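Local coordinates for protein acyl-CoA thioesterase II TesB2 (Mycobacterium marinum, PDB 3U0A) that probably hydrolyses fatty acyl-CoA thioesters to free fatty acids and coenzyme A, as a member of the C/M/P thioester hydrolase family with its hotdog domains, at residues Leu216-Asp222 / Gln270-Tyr276; Lys168-Gln172 / Gly203-Thr208; Ile7-Leu11 / Leu188-Ala192. All coordinates share one frame; numbering follows the deposited sequence.

Contact 1 (Leu216-Asp222 / Gln270-Tyr276); sequences LQVASLD and QEGLTRY
Gln217 OE1 is gripped by the guanidinium of Arg275. Arg275 NE gives Gln217 OE1 its main bond, 2.6 Å, nearly in line with the amide C=O. Arg275 NH1 adds a weak second bond. The oxygen sits at the edge of the guanidinium, while the amide plane of Gln217 stands almost upright to it, 87° away. Leu273 CD2 lies over one face of the Arg275 guanidinium, toward its rim, and Arg275 NH2 bonds to Gln114 of the second subunit. On the same side of the strands, Ala219 CB packs on Leu273 CB at 3.7 Å. Where strand 217-227 is interrupted, Glu271 O takes Leu221 N and, weakly, Asp222 N. Chi1 of 78° sets the Asp222 carboxylate between the backbone N and the carbonyl carbon. Asp222 OD1 then accepts from Glu271 N at 2.9 Å, met from above the carboxylate plane. Water 2 donates to both Asp222 OD2 and Glu271 OE1, which probably eases the closeness of the two acids. Glu271 also forms a salt bridge with Arg250, and Asp222 OD2 is bonded by Trp226 of the second subunit. Gln217–Arg275 and Ala219–Leu273 are hydrogen-bonded pairs in this antiparallel strand pair of the second hotdog domain.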
ATOM      1  N   LEU A 216     -18.306   1.706  17.731  1.00 71.12           N
ATOM      2  CA  LEU A 216     -17.054   1.159  17.159  1.00 68.33           C
ATOM      3  C   LEU A 216     -15.764   1.494  17.899  1.00 68.58           C
ATOM      4  O   LEU A 216     -15.614   2.561  18.447  1.00 70.93           O
ATOM      5  CB  LEU A 216     -16.876   1.613  15.713  1.00 67.33           C
ATOM      6  CG  LEU A 216     -17.625   0.865  14.628  1.00 66.10           C
ATOM      7  CD1 LEU A 216     -17.304   1.521  13.295  1.00 65.44           C
ATOM      8  CD2 LEU A 216     -17.234  -0.600  14.640  1.00 63.98           C
ATOM      9  N   GLN A 217     -14.835   0.552  17.888  1.00 66.61           N
ATOM     10  CA  GLN A 217     -13.436   0.819  18.200  1.00 66.81           C
ATOM     11  C   GLN A 217     -12.700   1.096  16.884  1.00 65.40           C
ATOM     12  O   GLN A 217     -12.623   0.257  16.000  1.00 63.19           O
ATOM     13  CB  GLN A 217     -12.792  -0.360  18.913  1.00 66.01           C
ATOM     14  CG  GLN A 217     -13.126  -0.476  20.388  1.00 67.86           C
ATOM     15  CD  GLN A 217     -13.099  -1.918  20.896  1.00 66.88           C
ATOM     16  OE1 GLN A 217     -12.747  -2.862  20.165  1.00 65.03           O
ATOM     17  NE2 GLN A 217     -13.476  -2.096  22.156  1.00 68.46           N
ATOM     18  N   VAL A 218     -12.158   2.295  16.793  1.00 67.10           N
ATOM     19  CA  VAL A 218     -11.547   2.814  15.602  1.00 66.43           C
ATOM     20  C   VAL A 218     -10.068   3.186  15.853  1.00 67.63           C
ATOM     21  O   VAL A 218      -9.718   3.809  16.861  1.00 70.38           O
ATOM     22  CB  VAL A 218     -12.333   4.047  15.132  1.00 68.20           C
ATOM     23  CG1 VAL A 218     -11.457   4.939  14.278  1.00 68.85           C
ATOM     24  CG2 VAL A 218     -13.584   3.618  14.388  1.00 66.86           C
ATOM     25  N   ALA A 219      -9.217   2.784  14.914  1.00 65.92           N
ATOM     26  CA  ALA A 219      -7.781   3.054  14.953  1.00 67.21           C
ATOM     27  C   ALA A 219      -7.234   2.996  13.540  1.00 65.53           C
ATOM     28  O   ALA A 219      -7.852   2.426  12.666  1.00 63.07           O
ATOM     29  CB  ALA A 219      -7.058   2.042  15.834  1.00 67.26           C
ATOM     30  N   SER A 220      -6.098   3.641  13.323  1.00 41.36           N
ATOM     31  CA  SER A 220      -5.333   3.493  12.097  1.00 41.19           C
ATOM     32  C   SER A 220      -4.386   2.315  12.309  1.00 41.23           C
ATOM     33  O   SER A 220      -3.650   2.288  13.274  1.00 41.29           O
ATOM     34  CB  SER A 220      -4.550   4.796  11.765  1.00 41.00           C
ATOM     35  OG  SER A 220      -5.388   5.867  11.442  1.00 40.97           O
ATOM     36  N   LEU A 221      -4.408   1.353  11.414  1.00 41.25           N
ATOM     37  CA  LEU A 221      -3.472   0.221  11.458  1.00 41.28           C
ATOM     38  C   LEU A 221      -2.210   0.461  10.593  1.00 41.08           C
ATOM     39  O   LEU A 221      -1.085   0.124  10.969  1.00 41.09           O
ATOM     40  CB  LEU A 221      -4.205  -1.038  10.994  1.00 41.46           C
ATOM     41  CG  LEU A 221      -5.445  -1.416  11.795  1.00 41.77           C
ATOM     42  CD1 LEU A 221      -6.151  -2.614  11.176  1.00 42.01           C
ATOM     43  CD2 LEU A 221      -5.061  -1.732  13.236  1.00 41.95           C
ATOM     44  N   ASP A 222      -2.418   1.045   9.427  1.00 40.98           N
ATOM     45  CA  ASP A 222      -1.328   1.293   8.520  1.00 40.87           C
ATOM     46  C   ASP A 222      -1.576   2.476   7.596  1.00 40.84           C
ATOM     47  O   ASP A 222      -2.537   3.206   7.773  1.00 40.87           O
ATOM     48  CB  ASP A 222      -0.984   0.008   7.740  1.00 40.89           C
ATOM     49  CG  ASP A 222      -1.937  -0.300   6.590  1.00 40.96           C
ATOM     50  OD1 ASP A 222      -2.682   0.571   6.102  1.00 41.00           O
ATOM     51  OD2 ASP A 222      -1.874  -1.452   6.144  1.00 41.02           O
ATOM     52  N   GLN A 270      -5.051   2.662   2.984  1.00 37.54           N
ATOM     53  CA  GLN A 270      -4.960   2.614   4.428  1.00 37.71           C
ATOM     54  C   GLN A 270      -6.017   1.700   4.993  1.00 37.54           C
ATOM     55  O   GLN A 270      -7.190   1.751   4.606  1.00 37.28           O
ATOM     56  CB  GLN A 270      -5.128   4.012   4.995  1.00 37.77           C
ATOM     57  CG  GLN A 270      -5.160   4.153   6.505  1.00 38.23           C
ATOM     58  CD  GLN A 270      -4.887   5.593   6.940  1.00 38.86           C
ATOM     59  OE1 GLN A 270      -5.409   6.526   6.331  1.00 38.78           O
ATOM     60  NE2 GLN A 270      -4.059   5.785   7.967  1.00 39.76           N
ATOM     61  N   GLU A 271      -5.574   0.839   5.901  1.00 37.91           N
ATOM     62  CA  GLU A 271      -6.469  -0.027   6.638  1.00 37.93           C
ATOM     63  C   GLU A 271      -6.628   0.535   8.077  1.00 38.14           C
ATOM     64  O   GLU A 271      -5.683   1.083   8.642  1.00 38.54           O
ATOM     65  CB  GLU A 271      -5.926  -1.452   6.634  1.00 38.47           C
ATOM     66  CG  GLU A 271      -6.888  -2.459   7.228  1.00 38.63           C
ATOM     67  CD  GLU A 271      -6.439  -3.903   7.040  1.00 39.42           C
ATOM     68  OE1 GLU A 271      -5.236  -4.230   7.334  1.00 40.07           O
ATOM     69  OE2 GLU A 271      -7.313  -4.705   6.603  1.00 39.70           O
ATOM     70  N   GLY A 272      -7.813   0.399   8.655  1.00 38.15           N
ATOM     71  CA  GLY A 272      -8.072   0.815  10.017  1.00 38.64           C
ATOM     72  C   GLY A 272      -8.792  -0.246  10.830  1.00 38.94           C
ATOM     73  O   GLY A 272      -9.384  -1.182  10.289  1.00 38.81           O
ATOM     74  N   LEU A 273      -8.731  -0.097  12.144  1.00 39.56           N
ATOM     75  CA  LEU A 273      -9.592  -0.843  13.042  1.00 40.03           C
ATOM     76  C   LEU A 273     -10.986  -0.261  12.931  1.00 40.30           C
ATOM     77  O   LEU A 273     -11.139   0.937  12.921  1.00 40.58           O
ATOM     78  CB  LEU A 273      -9.076  -0.751  14.487  1.00 40.86           C
ATOM     79  CG  LEU A 273      -9.738  -1.654  15.517  1.00 41.48           C
ATOM     80  CD1 LEU A 273      -9.372  -3.111  15.290  1.00 41.28           C
ATOM     81  CD2 LEU A 273      -9.333  -1.173  16.894  1.00 42.52           C
ATOM     82  N   THR A 274     -11.995  -1.113  12.773  1.00 40.49           N
ATOM     83  CA  THR A 274     -13.373  -0.683  12.846  1.00 41.24           C
ATOM     84  C   THR A 274     -14.138  -1.823  13.485  1.00 41.92           C
ATOM     85  O   THR A 274     -14.883  -2.556  12.834  1.00 42.13           O
ATOM     86  CB  THR A 274     -13.947  -0.281  11.485  1.00 40.99           C
ATOM     87  OG1 THR A 274     -13.758  -1.344  10.580  1.00 40.48           O
ATOM     88  CG2 THR A 274     -13.294   0.979  10.933  1.00 40.53           C
ATOM     89  N   ARG A 275     -13.920  -1.929  14.793  1.00 42.49           N
ATOM     90  CA  ARG A 275     -14.250  -3.098  15.578  1.00 43.07           C
ATOM     91  C   ARG A 275     -15.419  -2.929  16.577  1.00 44.53           C
ATOM     92  O   ARG A 275     -15.463  -1.995  17.356  1.00 45.27           O
ATOM     93  CB  ARG A 275     -12.997  -3.553  16.344  1.00 42.83           C
ATOM     94  CG  ARG A 275     -13.156  -4.848  17.138  1.00 43.45           C
ATOM     95  CD  ARG A 275     -11.825  -5.326  17.655  1.00 43.32           C
ATOM     96  NE  ARG A 275     -11.301  -4.364  18.624  1.00 43.80           N
ATOM     97  CZ  ARG A 275     -10.044  -4.275  19.051  1.00 43.93           C
ATOM     98  NH1 ARG A 275      -9.741  -3.330  19.939  1.00 44.73           N
ATOM     99  NH2 ARG A 275      -9.091  -5.086  18.600  1.00 43.61           N
ATOM    100  N   TYR A 276     -16.347  -3.880  16.523  1.00 45.19           N
ATOM    101  CA  TYR A 276     -17.366  -4.055  17.551  1.00 46.78           C
ATOM    102  C   TYR A 276     -16.750  -4.582  18.875  1.00 47.07           C
ATOM    103  O   TYR A 276     -16.009  -5.574  18.888  1.00 46.42           O
ATOM    104  CB  TYR A 276     -18.456  -5.032  17.083  1.00 47.61           C
ATOM    105  CG  TYR A 276     -19.313  -4.572  15.900  1.00 47.96           C
ATOM    106  CD1 TYR A 276     -19.535  -3.204  15.641  1.00 48.16           C
ATOM    107  CD2 TYR A 276     -19.949  -5.509  15.056  1.00 48.45           C
ATOM    108  CE1 TYR A 276     -20.324  -2.787  14.577  1.00 48.70           C
ATOM    109  CE2 TYR A 276     -20.739  -5.091  13.989  1.00 49.06           C
ATOM    110  CZ  TYR A 276     -20.918  -3.723  13.760  1.00 49.14           C
ATOM    111  OH  TYR A 276     -21.698  -3.241  12.731  1.00 49.93           O
TER
HETATM  112  O   HOH W   1      -4.455   7.839  10.244  1.00  2.00           O
HETATM  113  O   HOH W   2      -2.847  -3.424   7.754  1.00  2.00           O

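Contact 2 (Lys168-Gln172 / Gly203-Thr208); sequences KASQQ and GSAQVT. With SO4 (sulfate ion), chain L.
A short 3-10 turn after helix 186-200 meets the start of strand 171-178 here, within the second hotdog domain. The turn and the residues after it, 203-208, lie against the Ser170 and Gln172 side chains. Ser170 makes the direct polar link. Ser170 OG donates to Ser204 O at 2.8 Å, with the carbonyl pointing almost straight at the hydroxyl (C=O...O angle 168°). Ser170 OG is placed there by a chi1 of -160°, which sets it opposite the backbone N. Ser170 OG also accepts a bond from water 3 at 2.6 Å. That water also donates to Ala205 O, accepts from Thr208 N and is hydrogen-bonded to Thr208 OG1. Apolar groups pack around this centre. Val207 CB rests 3.5 Å from Ser170 OG, and Val207 CG2 reaches Gln172 CB at 4.1 Å. The methyl Thr208 CG2 lies 3.2 Å from Ala169 O. The amide of Gln172 passes near the backbone of Ser204, but its NE2 bonds to Gln241 on strand 237-247. Lys168 NZ donates to sulfate O3 at 2.7 Å; the ion probably comes from the crystallisation liquor. Asp121 of the second subunit bonds to Ala169 N. Ser170 OG thus works as donor and acceptor at once, and a single water ties it to polar groups of Ala205 in the turn and Thr208 just after it.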
ATOM      1  N   LYS A 168     -19.850   0.160  -6.286  1.00 43.81           N
ATOM      2  CA  LYS A 168     -19.098   0.642  -5.135  1.00 43.11           C
ATOM      3  C   LYS A 168     -19.966   0.839  -3.905  1.00 43.27           C
ATOM      4  O   LYS A 168     -21.011   1.515  -3.956  1.00 43.90           O
ATOM      5  CB  LYS A 168     -18.409   1.968  -5.475  1.00 42.92           C
ATOM      6  CG  LYS A 168     -17.398   1.817  -6.594  1.00 42.82           C
ATOM      7  CD  LYS A 168     -16.061   2.427  -6.245  1.00 42.18           C
ATOM      8  CE  LYS A 168     -14.961   1.869  -7.158  1.00 42.13           C
ATOM      9  NZ  LYS A 168     -13.569   2.083  -6.609  1.00 41.52           N
ATOM     10  N   ALA A 169     -19.509   0.290  -2.793  1.00 42.83           N
ATOM     11  CA  ALA A 169     -20.262   0.390  -1.539  1.00 43.11           C
ATOM     12  C   ALA A 169     -20.178   1.788  -0.861  1.00 43.11           C
ATOM     13  O   ALA A 169     -21.142   2.246  -0.243  1.00 43.71           O
ATOM     14  CB  ALA A 169     -19.791  -0.691  -0.569  1.00 42.78           C
ATOM     15  N   SER A 170     -19.048   2.467  -0.989  1.00 42.54           N
ATOM     16  CA  SER A 170     -18.723   3.503  -0.058  1.00 42.45           C
ATOM     17  C   SER A 170     -17.680   4.432  -0.635  1.00 42.01           C
ATOM     18  O   SER A 170     -16.487   4.134  -0.613  1.00 41.43           O
ATOM     19  CB  SER A 170     -18.207   2.839   1.217  1.00 42.18           C
ATOM     20  OG  SER A 170     -18.278   3.696   2.326  1.00 42.42           O
ATOM     21  N   GLN A 171     -18.139   5.565  -1.150  1.00 42.39           N
ATOM     22  CA  GLN A 171     -17.273   6.566  -1.772  1.00 42.13           C
ATOM     23  C   GLN A 171     -17.411   7.841  -0.997  1.00 42.36           C
ATOM     24  O   GLN A 171     -18.464   8.136  -0.418  1.00 42.98           O
ATOM     25  CB  GLN A 171     -17.672   6.870  -3.251  1.00 42.54           C
ATOM     26  CG  GLN A 171     -17.274   5.802  -4.256  1.00 42.39           C
ATOM     27  CD  GLN A 171     -17.930   6.003  -5.612  1.00 43.07           C
ATOM     28  OE1 GLN A 171     -18.817   5.237  -6.004  1.00 43.54           O
ATOM     29  NE2 GLN A 171     -17.497   7.029  -6.339  1.00 43.21           N
ATOM     30  N   GLN A 172     -16.349   8.621  -1.020  1.00 41.97           N
ATOM     31  CA  GLN A 172     -16.418   9.950  -0.479  1.00 42.25           C
ATOM     32  C   GLN A 172     -15.442  10.866  -1.199  1.00 41.99           C
ATOM     33  O   GLN A 172     -14.344  10.455  -1.527  1.00 41.43           O
ATOM     34  CB  GLN A 172     -16.149   9.910   1.006  1.00 42.16           C
ATOM     35  CG  GLN A 172     -15.858  11.265   1.588  1.00 42.37           C
ATOM     36  CD  GLN A 172     -15.983  11.287   3.088  1.00 42.67           C
ATOM     37  OE1 GLN A 172     -17.024  11.695   3.587  1.00 43.45           O
ATOM     38  NE2 GLN A 172     -14.945  10.835   3.822  1.00 42.19           N
ATOM     39  N   GLY A 203     -12.287   7.833   7.423  1.00 41.64           N
ATOM     40  CA  GLY A 203     -13.694   8.284   7.466  1.00 42.27           C
ATOM     41  C   GLY A 203     -14.550   7.685   6.344  1.00 42.11           C
ATOM     42  O   GLY A 203     -15.731   7.429   6.528  1.00 42.68           O
ATOM     43  N   SER A 204     -13.953   7.440   5.183  1.00 41.46           N
ATOM     44  CA  SER A 204     -14.699   6.907   4.028  1.00 41.41           C
ATOM     45  C   SER A 204     -15.284   5.497   4.283  1.00 41.54           C
ATOM     46  O   SER A 204     -16.269   5.102   3.625  1.00 41.79           O
ATOM     47  CB  SER A 204     -13.834   6.894   2.757  1.00 40.82           C
ATOM     48  OG  SER A 204     -12.777   5.946   2.835  1.00 40.36           O
ATOM     49  N   ALA A 205     -14.676   4.763   5.221  1.00 41.45           N
ATOM     50  CA  ALA A 205     -15.193   3.482   5.659  1.00 41.67           C
ATOM     51  C   ALA A 205     -16.559   3.629   6.359  1.00 42.52           C
ATOM     52  O   ALA A 205     -17.347   2.684   6.312  1.00 42.80           O
ATOM     53  CB  ALA A 205     -14.197   2.765   6.569  1.00 41.53           C
ATOM     54  N   GLN A 206     -16.847   4.804   6.959  1.00 43.01           N
ATOM     55  CA  GLN A 206     -18.048   4.946   7.791  1.00 44.01           C
ATOM     56  C   GLN A 206     -19.264   5.503   7.069  1.00 44.51           C
ATOM     57  O   GLN A 206     -20.298   5.720   7.694  1.00 45.48           O
ATOM     58  CB  GLN A 206     -17.780   5.779   9.060  1.00 44.58           C
ATOM     59  CG  GLN A 206     -16.593   5.320   9.911  1.00 44.31           C
ATOM     60  CD  GLN A 206     -16.699   3.867  10.328  1.00 44.41           C
ATOM     61  OE1 GLN A 206     -17.801   3.355  10.635  1.00 45.10           O
ATOM     62  NE2 GLN A 206     -15.554   3.181  10.345  1.00 43.80           N
ATOM     63  N   VAL A 207     -19.151   5.698   5.760  1.00 43.99           N
ATOM     64  CA  VAL A 207     -20.152   6.485   5.040  1.00 44.54           C
ATOM     65  C   VAL A 207     -21.527   5.840   5.138  1.00 45.37           C
ATOM     66  O   VAL A 207     -22.532   6.535   5.385  1.00 46.33           O
ATOM     67  CB  VAL A 207     -19.737   6.670   3.575  1.00 43.92           C
ATOM     68  CG1 VAL A 207     -20.896   7.143   2.721  1.00 44.60           C
ATOM     69  CG2 VAL A 207     -18.608   7.679   3.493  1.00 43.41           C
ATOM     70  N   THR A 208     -21.552   4.514   4.975  1.00 45.10           N
ATOM     71  CA  THR A 208     -22.785   3.722   5.035  1.00 45.86           C
ATOM     72  C   THR A 208     -23.061   3.072   6.415  1.00 46.44           C
ATOM     73  O   THR A 208     -23.845   2.141   6.507  1.00 46.92           O
ATOM     74  CB  THR A 208     -22.752   2.568   3.989  1.00 45.37           C
ATOM     75  OG1 THR A 208     -21.779   1.573   4.382  1.00 44.69           O
ATOM     76  CG2 THR A 208     -22.459   3.102   2.577  1.00 44.94           C
TER
HETATM   77  S   SO4 L 286     -10.324   1.851  -8.192  1.00 57.00           S
HETATM   78  O1  SO4 L 286      -8.899   2.030  -7.772  1.00 45.44           O
HETATM   79  O2  SO4 L 286     -10.779   0.419  -7.924  1.00 47.27           O
HETATM   80  O3  SO4 L 286     -11.148   2.885  -7.478  1.00 34.03           O
HETATM   81  O4  SO4 L 286     -10.374   2.081  -9.685  1.00 53.32           O
HETATM   82  O   HOH W   3     -19.329   2.752   4.541  1.00  3.63           O

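Contact 3 (Ile7-Leu11 / Leu188-Ala192); sequences IEEIL and LHICA
Residues 7-11 coil with helical backbone angles beside residues 188-192 of helix 186-200, and the nearest CA atoms, those of Ile7 and Ala192, are 6.4 Å apart. Side chains from both segments fill the gap. Leu188 is the main helix residue in it. Leu188 CG is anti to the backbone N (chi1 174°), which sends the branch to the N-terminal turn: Leu188 CD1 lies 3.8 Å from Glu8 CA, and Leu188 CD2 3.8 Å from Glu8 CG. The aliphatic part of Glu8 therefore does the touching. CD1 of Leu188 also approaches the CG2 branch of Ile7. Leu11 meets Leu188 from its other end, with the two side chains at about a right angle. Leu11 CD2 touches Leu188 CB at 3.8 Å. The contact joins the N-terminal segment, just ahead of strand 14-17, to helix 186-200. This helix belongs to the second hotdog domain, and helix 34-51 borders the same side chains: Val47 touches Ile10, Leu11 and Cys191. Further along the helix, the second methyl of Leu11 comes in, with Leu11 CD1 4.0 Å from Cys191 SG. Ile10 CG2 is farther off, 4.4 Å from Cys191 SG. At the far end Ile7 CG1 lies against Ala192 CB at 4.0 Å. On the side of helix 34-51, Ile10 O accepts a bond from Gln44 NE2.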
ATOM      1  N   ILE A   7       1.476  22.831  10.636  1.00 54.54           N
ATOM      2  CA  ILE A   7       2.040  21.782   9.729  1.00 52.95           C
ATOM      3  C   ILE A   7       3.571  21.840   9.520  1.00 51.88           C
ATOM      4  O   ILE A   7       4.220  20.822   9.330  1.00 50.51           O
ATOM      5  CB  ILE A   7       1.309  21.802   8.360  1.00 53.49           C
ATOM      6  CG1 ILE A   7       1.469  20.477   7.601  1.00 52.17           C
ATOM      7  CG2 ILE A   7       1.806  22.950   7.508  1.00 54.24           C
ATOM      8  CD1 ILE A   7       0.928  19.274   8.347  1.00 51.56           C
ATOM      9  N   GLU A   8       4.139  23.038   9.581  1.00 52.68           N
ATOM     10  CA  GLU A   8       5.582  23.270   9.397  1.00 52.05           C
ATOM     11  C   GLU A   8       6.413  22.756  10.549  1.00 51.10           C
ATOM     12  O   GLU A   8       7.626  22.513  10.408  1.00 50.28           O
ATOM     13  CB  GLU A   8       5.840  24.772   9.216  1.00 53.50           C
ATOM     14  CG  GLU A   8       5.318  25.307   7.891  1.00 54.43           C
ATOM     15  CD  GLU A   8       4.376  26.489   8.036  1.00 56.31           C
ATOM     16  OE1 GLU A   8       3.247  26.303   8.609  1.00 56.82           O
ATOM     17  OE2 GLU A   8       4.773  27.589   7.544  1.00 57.41           O
ATOM     18  N   GLU A   9       5.774  22.599  11.697  1.00 51.37           N
ATOM     19  CA  GLU A   9       6.447  22.026  12.856  1.00 50.56           C
ATOM     20  C   GLU A   9       6.745  20.548  12.668  1.00 48.98           C
ATOM     21  O   GLU A   9       7.622  20.011  13.357  1.00 48.13           O
ATOM     22  CB  GLU A   9       5.644  22.246  14.143  1.00 51.52           C
ATOM     23  N   ILE A  10       6.070  19.879  11.725  1.00 48.66           N
ATOM     24  CA  ILE A  10       6.405  18.483  11.444  1.00 47.31           C
ATOM     25  C   ILE A  10       7.844  18.390  10.968  1.00 46.55           C
ATOM     26  O   ILE A  10       8.512  17.426  11.214  1.00 45.55           O
ATOM     27  CB  ILE A  10       5.456  17.841  10.414  1.00 47.31           C
ATOM     28  CG1 ILE A  10       4.091  17.669  11.020  1.00 48.03           C
ATOM     29  CG2 ILE A  10       5.932  16.456  10.011  1.00 46.07           C
ATOM     30  CD1 ILE A  10       3.405  16.440  10.545  1.00 47.58           C
ATOM     31  N   LEU A  11       8.311  19.431  10.301  1.00 47.22           N
ATOM     32  CA  LEU A  11       9.650  19.440   9.736  1.00 46.84           C
ATOM     33  C   LEU A  11      10.726  19.767  10.774  1.00 46.73           C
ATOM     34  O   LEU A  11      11.889  19.517  10.536  1.00 46.32           O
ATOM     35  CB  LEU A  11       9.711  20.416   8.554  1.00 47.81           C
ATOM     36  CG  LEU A  11       9.448  19.774   7.177  1.00 47.65           C
ATOM     37  CD1 LEU A  11       8.123  19.013   7.078  1.00 47.43           C
ATOM     38  CD2 LEU A  11       9.523  20.881   6.146  1.00 48.84           C
ATOM     39  N   LEU A 188       7.646  19.603   2.631  1.00 42.51           N
ATOM     40  CA  LEU A 188       6.590  20.154   3.463  1.00 42.32           C
ATOM     41  C   LEU A 188       5.218  19.900   2.845  1.00 41.80           C
ATOM     42  O   LEU A 188       4.231  19.715   3.553  1.00 41.60           O
ATOM     43  CB  LEU A 188       6.790  21.675   3.675  1.00 42.71           C
ATOM     44  CG  LEU A 188       5.661  22.415   4.415  1.00 42.68           C
ATOM     45  CD1 LEU A 188       5.537  21.967   5.854  1.00 42.84           C
ATOM     46  CD2 LEU A 188       5.856  23.913   4.364  1.00 43.11           C
ATOM     47  N   HIS A 189       5.159  19.940   1.525  1.00 41.73           N
ATOM     48  CA  HIS A 189       3.910  19.724   0.839  1.00 41.38           C
ATOM     49  C   HIS A 189       3.518  18.280   0.932  1.00 41.02           C
ATOM     50  O   HIS A 189       2.391  17.985   1.258  1.00 40.74           O
ATOM     51  CB  HIS A 189       3.967  20.258  -0.605  1.00 41.57           C
ATOM     52  CG  HIS A 189       4.012  21.772  -0.673  1.00 41.92           C
ATOM     53  ND1 HIS A 189       2.957  22.502  -1.011  1.00 41.93           N
ATOM     54  CD2 HIS A 189       5.027  22.669  -0.358  1.00 42.34           C
ATOM     55  CE1 HIS A 189       3.273  23.795  -0.922  1.00 42.33           C
ATOM     56  NE2 HIS A 189       4.545  23.887  -0.533  1.00 42.56           N
ATOM     57  N   ILE A 190       4.471  17.383   0.686  1.00 41.13           N
ATOM     58  CA  ILE A 190       4.247  15.938   0.803  1.00 40.89           C
ATOM     59  C   ILE A 190       3.713  15.595   2.216  1.00 40.72           C
ATOM     60  O   ILE A 190       2.687  14.939   2.340  1.00 40.41           O
ATOM     61  CB  ILE A 190       5.523  15.142   0.393  1.00 41.24           C
ATOM     62  CG1 ILE A 190       5.792  15.286  -1.113  1.00 41.49           C
ATOM     63  CG2 ILE A 190       5.364  13.660   0.643  1.00 41.08           C
ATOM     64  CD1 ILE A 190       7.258  15.115  -1.482  1.00 42.13           C
ATOM     65  N   CYS A 191       4.380  16.109   3.253  1.00 41.03           N
ATOM     66  CA  CYS A 191       3.944  15.937   4.637  1.00 41.09           C
ATOM     67  C   CYS A 191       2.552  16.513   4.894  1.00 40.92           C
ATOM     68  O   CYS A 191       1.743  15.910   5.577  1.00 40.84           O
ATOM     69  CB  CYS A 191       4.952  16.555   5.606  1.00 41.63           C
ATOM     70  SG  CYS A 191       6.502  15.621   5.769  1.00 42.05           S
ATOM     71  N   ALA A 192       2.276  17.674   4.330  1.00 40.96           N
ATOM     72  CA  ALA A 192       0.969  18.291   4.452  1.00 40.93           C
ATOM     73  C   ALA A 192      -0.099  17.333   3.915  1.00 40.55           C
ATOM     74  O   ALA A 192      -1.075  17.057   4.598  1.00 40.57           O
ATOM     75  CB  ALA A 192       0.936  19.644   3.725  1.00 41.10           C
TER

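How the contacts relate
Contacts 1 and 2 are neighbours, with centres 14 Å apart. They touch through Gln206, whose side chain packs on Leu216 and Thr274. Both lie on the same side of the chain's centre, within the second hotdog domain, and both reach the second subunit. Contact 3 lies on the opposite side, about 25 Å from contact 1 and 27 Å from contact 2 between centres. No other chain of the assembly touches it. Along the chain, contacts 2 and 3 interleave, and both close before contact 1 opens. Helix 186-200 carries residues 188-192 and leads through residues 203-208 to strand 217-227. So one continuous run of chain, from helix 186-200 to strand 217-227, takes part in all three contacts.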